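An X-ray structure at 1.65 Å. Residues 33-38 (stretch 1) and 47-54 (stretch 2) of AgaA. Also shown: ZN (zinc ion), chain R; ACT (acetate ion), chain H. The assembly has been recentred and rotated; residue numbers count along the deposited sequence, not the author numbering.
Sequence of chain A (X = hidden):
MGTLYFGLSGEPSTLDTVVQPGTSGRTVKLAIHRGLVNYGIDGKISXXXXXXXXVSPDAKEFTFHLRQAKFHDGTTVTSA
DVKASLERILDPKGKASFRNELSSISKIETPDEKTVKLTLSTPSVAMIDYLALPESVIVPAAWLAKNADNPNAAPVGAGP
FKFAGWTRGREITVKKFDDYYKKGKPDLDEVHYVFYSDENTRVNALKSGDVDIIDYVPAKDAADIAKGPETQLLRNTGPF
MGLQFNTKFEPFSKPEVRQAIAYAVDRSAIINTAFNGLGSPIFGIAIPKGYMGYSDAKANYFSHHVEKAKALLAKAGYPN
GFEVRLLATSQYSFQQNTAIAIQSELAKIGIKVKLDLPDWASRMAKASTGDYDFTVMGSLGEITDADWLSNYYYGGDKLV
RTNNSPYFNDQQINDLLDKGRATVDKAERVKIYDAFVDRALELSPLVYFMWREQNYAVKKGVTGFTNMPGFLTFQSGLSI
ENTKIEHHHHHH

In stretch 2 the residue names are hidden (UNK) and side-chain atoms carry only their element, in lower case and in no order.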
# COMPACT_ATOMS: atom_id res chain seq x y z
N HIS A 33 15.35 -2.56 5.39
CA HIS A 33 15.74 -2.49 3.98
C HIS A 33 15.74 -1.10 3.39
O HIS A 33 15.03 -0.23 3.87
CB HIS A 33 14.76 -3.36 3.15
CG HIS A 33 14.88 -4.84 3.42
ND1 HIS A 33 16.01 -5.54 3.05
CD2 HIS A 33 13.98 -5.70 3.95
CE1 HIS A 33 15.78 -6.79 3.41
NE2 HIS A 33 14.56 -6.93 3.95
N ARG A 34 16.45 -0.95 2.25
CA ARG A 34 16.51 0.28 1.48
C ARG A 34 16.53 -0.08 -0.00
O ARG A 34 17.07 -1.12 -0.38
CB ARG A 34 17.78 1.09 1.84
CG ARG A 34 17.69 1.86 3.17
CD ARG A 34 16.63 2.95 3.10
NE ARG A 34 16.43 3.69 4.35
CZ ARG A 34 15.58 3.35 5.31
NH1 ARG A 34 14.89 2.21 5.23
NH2 ARG A 34 15.43 4.12 6.38
N GLY A 35 15.97 0.81 -0.82
CA GLY A 35 16.03 0.68 -2.28
C GLY A 35 17.04 1.65 -2.86
O GLY A 35 17.79 2.30 -2.11
N LEU A 36 17.05 1.80 -4.20
CA LEU A 36 17.91 2.79 -4.85
C LEU A 36 17.50 4.17 -4.35
O LEU A 36 18.35 5.02 -4.05
CB LEU A 36 17.72 2.71 -6.37
CG LEU A 36 18.30 1.45 -7.01
CD1 LEU A 36 17.75 1.25 -8.44
CD2 LEU A 36 19.83 1.45 -6.94
N VAL A 37 16.19 4.36 -4.20
CA VAL A 37 15.55 5.57 -3.68
C VAL A 37 14.42 5.14 -2.74
O VAL A 37 13.92 4.02 -2.84
CB VAL A 37 14.97 6.45 -4.82
CG1 VAL A 37 16.08 7.09 -5.66
CG2 VAL A 37 14.00 5.66 -5.71
N ASN A 38 14.03 6.03 -1.84
CA ASN A 38 12.85 5.81 -0.98
C ASN A 38 12.27 7.16 -0.71
O ASN A 38 12.99 8.16 -0.81
CB ASN A 38 13.22 5.12 0.32
CG ASN A 38 13.55 3.66 0.14
OD1 ASN A 38 14.71 3.25 0.19
ND2 ASN A 38 12.52 2.83 -0.11
N UNK A 47 17.65 10.02 -2.40
CA UNK A 47 18.64 9.08 -2.94
C UNK A 47 19.17 8.22 -1.78
O UNK A 47 19.76 8.72 -0.80
c UNK A 47 18.21 11.39 -2.26
c UNK A 47 19.71 10.00 -3.55
c UNK A 47 19.64 11.26 -2.75
N UNK A 48 18.87 6.92 -1.84
CA UNK A 48 19.22 5.99 -0.76
C UNK A 48 20.42 5.15 -1.17
O UNK A 48 21.53 5.65 -1.09
o UNK A 48 16.68 7.65 2.13
c UNK A 48 17.99 5.16 -0.30
o UNK A 48 18.14 6.04 2.48
c UNK A 48 16.94 6.04 0.40
c UNK A 48 17.29 6.62 1.76
N UNK A 49 20.23 3.91 -1.68
CA UNK A 49 21.41 3.16 -2.15
C UNK A 49 22.03 3.77 -3.42
O UNK A 49 23.22 3.57 -3.71
c UNK A 49 21.87 1.01 -0.00
c UNK A 49 21.09 1.69 -2.33
c UNK A 49 20.71 0.97 -1.04
c UNK A 49 20.30 -0.47 -1.35
N UNK A 50 21.23 4.56 -4.16
CA UNK A 50 21.76 5.35 -5.27
C UNK A 50 22.11 6.72 -4.68
O UNK A 50 21.22 7.38 -4.13
c UNK A 50 20.71 5.50 -6.38
N UNK A 51 23.38 7.13 -4.70
CA UNK A 51 23.78 8.47 -4.24
C UNK A 51 23.25 9.55 -5.21
O UNK A 51 23.03 10.71 -4.83
c UNK A 51 27.25 9.82 -3.16
o UNK A 51 27.95 8.85 -3.53
o UNK A 51 27.69 10.80 -2.51
c UNK A 51 25.78 9.84 -3.51
c UNK A 51 25.29 8.57 -4.18
N UNK A 52 23.12 9.19 -6.48
CA UNK A 52 22.57 10.07 -7.50
C UNK A 52 21.99 9.24 -8.60
O UNK A 52 22.35 8.07 -8.75
o UNK A 52 24.34 10.37 -9.11
c UNK A 52 23.65 11.01 -8.05
N UNK A 53 21.13 9.85 -9.40
CA UNK A 53 20.55 9.17 -10.54
C UNK A 53 20.27 10.14 -11.66
O UNK A 53 20.02 11.33 -11.43
c UNK A 53 18.21 9.12 -9.53
c UNK A 53 17.23 9.73 -10.31
c UNK A 53 16.20 10.47 -9.73
c UNK A 53 17.07 9.97 -7.55
c UNK A 53 19.33 8.33 -10.16
o UNK A 53 15.10 11.31 -7.81
c UNK A 53 16.13 10.59 -8.36
c UNK A 53 18.10 9.23 -8.14
N UNK A 54 20.34 9.62 -12.87
CA UNK A 54 20.13 10.40 -14.09
C UNK A 54 19.00 9.78 -14.88
O UNK A 54 18.99 8.56 -15.07
c UNK A 54 23.95 10.46 -14.39
o UNK A 54 24.08 9.53 -15.22
c UNK A 54 22.59 11.12 -14.20
o UNK A 54 24.89 10.89 -13.70
c UNK A 54 21.42 10.44 -14.92
ZN ZN R . 26.08 9.24 -14.64
C ACT H . 19.28 13.28 -8.41
O ACT H . 20.25 12.47 -8.23
OXT ACT H . 19.01 13.93 -9.49
CH3 ACT H . 18.34 13.52 -7.22

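Position 47 has three side-chain carbons that close a ring onto the backbone N. Its CA lies 4.2 Å from Val 37 CG1. A ring through the backbone nitrogen identifies Pro 47. It forms an antiparallel, non-hydrogen-bonded bridge pair with Val 37, with CA atoms 4.7 Å apart, and both side chains lie on the same face of the sheet.

Position 48 has three carbons in a chain, the third carrying two oxygens. One oxygen lies 3.5 Å from Arg 34 NE, at the edge of the guanidinium and near its plane. The second carbon lies 3.6 Å from Asn 38 OD1. An unbranched three-carbon acid is glutamate, Glu 48. The contact between its OE1 and Arg 34 NE is a salt bridge. Its backbone N donates to Leu 36 O at 3.0 Å.

Position 49 has four carbons, forked at the second. The atom at the fork lies 4.1 Å from Arg 34 CB, and one terminal carbon lies 3.4 Å from Arg 34 O. The fork at the second carbon gives Leu 49. Its N donates to Gly 35 O at 3.0 Å.

Position 50 has a single carbon, CB, 4.1 Å from Leu 36 CB. With nothing beyond it, this is Ala 50. Its N donates to Leu 36 O at 2.9 Å.

Position 51 has three carbons, the third carrying two oxygens. It points away and touches nothing on stretch 1. The same pattern as Glu 48 gives Glu 51, here extended and exposed.

Position 52 has one carbon and then one oxygen. It also points away from stretch 1. This is Ser 52.

Position 53 has one carbon, then a six-carbon ring bearing one oxygen. A ring carbon lies 3.6 Å from Val 37 CG1. The oxygen carried on the six-carbon ring makes it Tyr 53. The acetate O lies over one ring face and accepts a hydrogen bond from Tyr 53 N at 3.0 Å.

Position 54 has three carbons, the third carrying two oxygens, and is out of reach of stretch 1. It is Glu 54. Both carboxylate oxygens bind zinc, OE1 at 2.2 Å and OE2 at 2.1 Å from ZN.

The contact rests on three backbone hydrogen bonds. Leu 36 O accepts two of them, from Glu 48 N and Ala 50 N, while Gly 35 O takes the third. The salt bridge pairs opposite charges, and the apolar contacts of Leu 36 with Ala 50 and Val 37 with Tyr 53 add side-chain packing.

Stretch 2, residues 47-54: PELAESYE
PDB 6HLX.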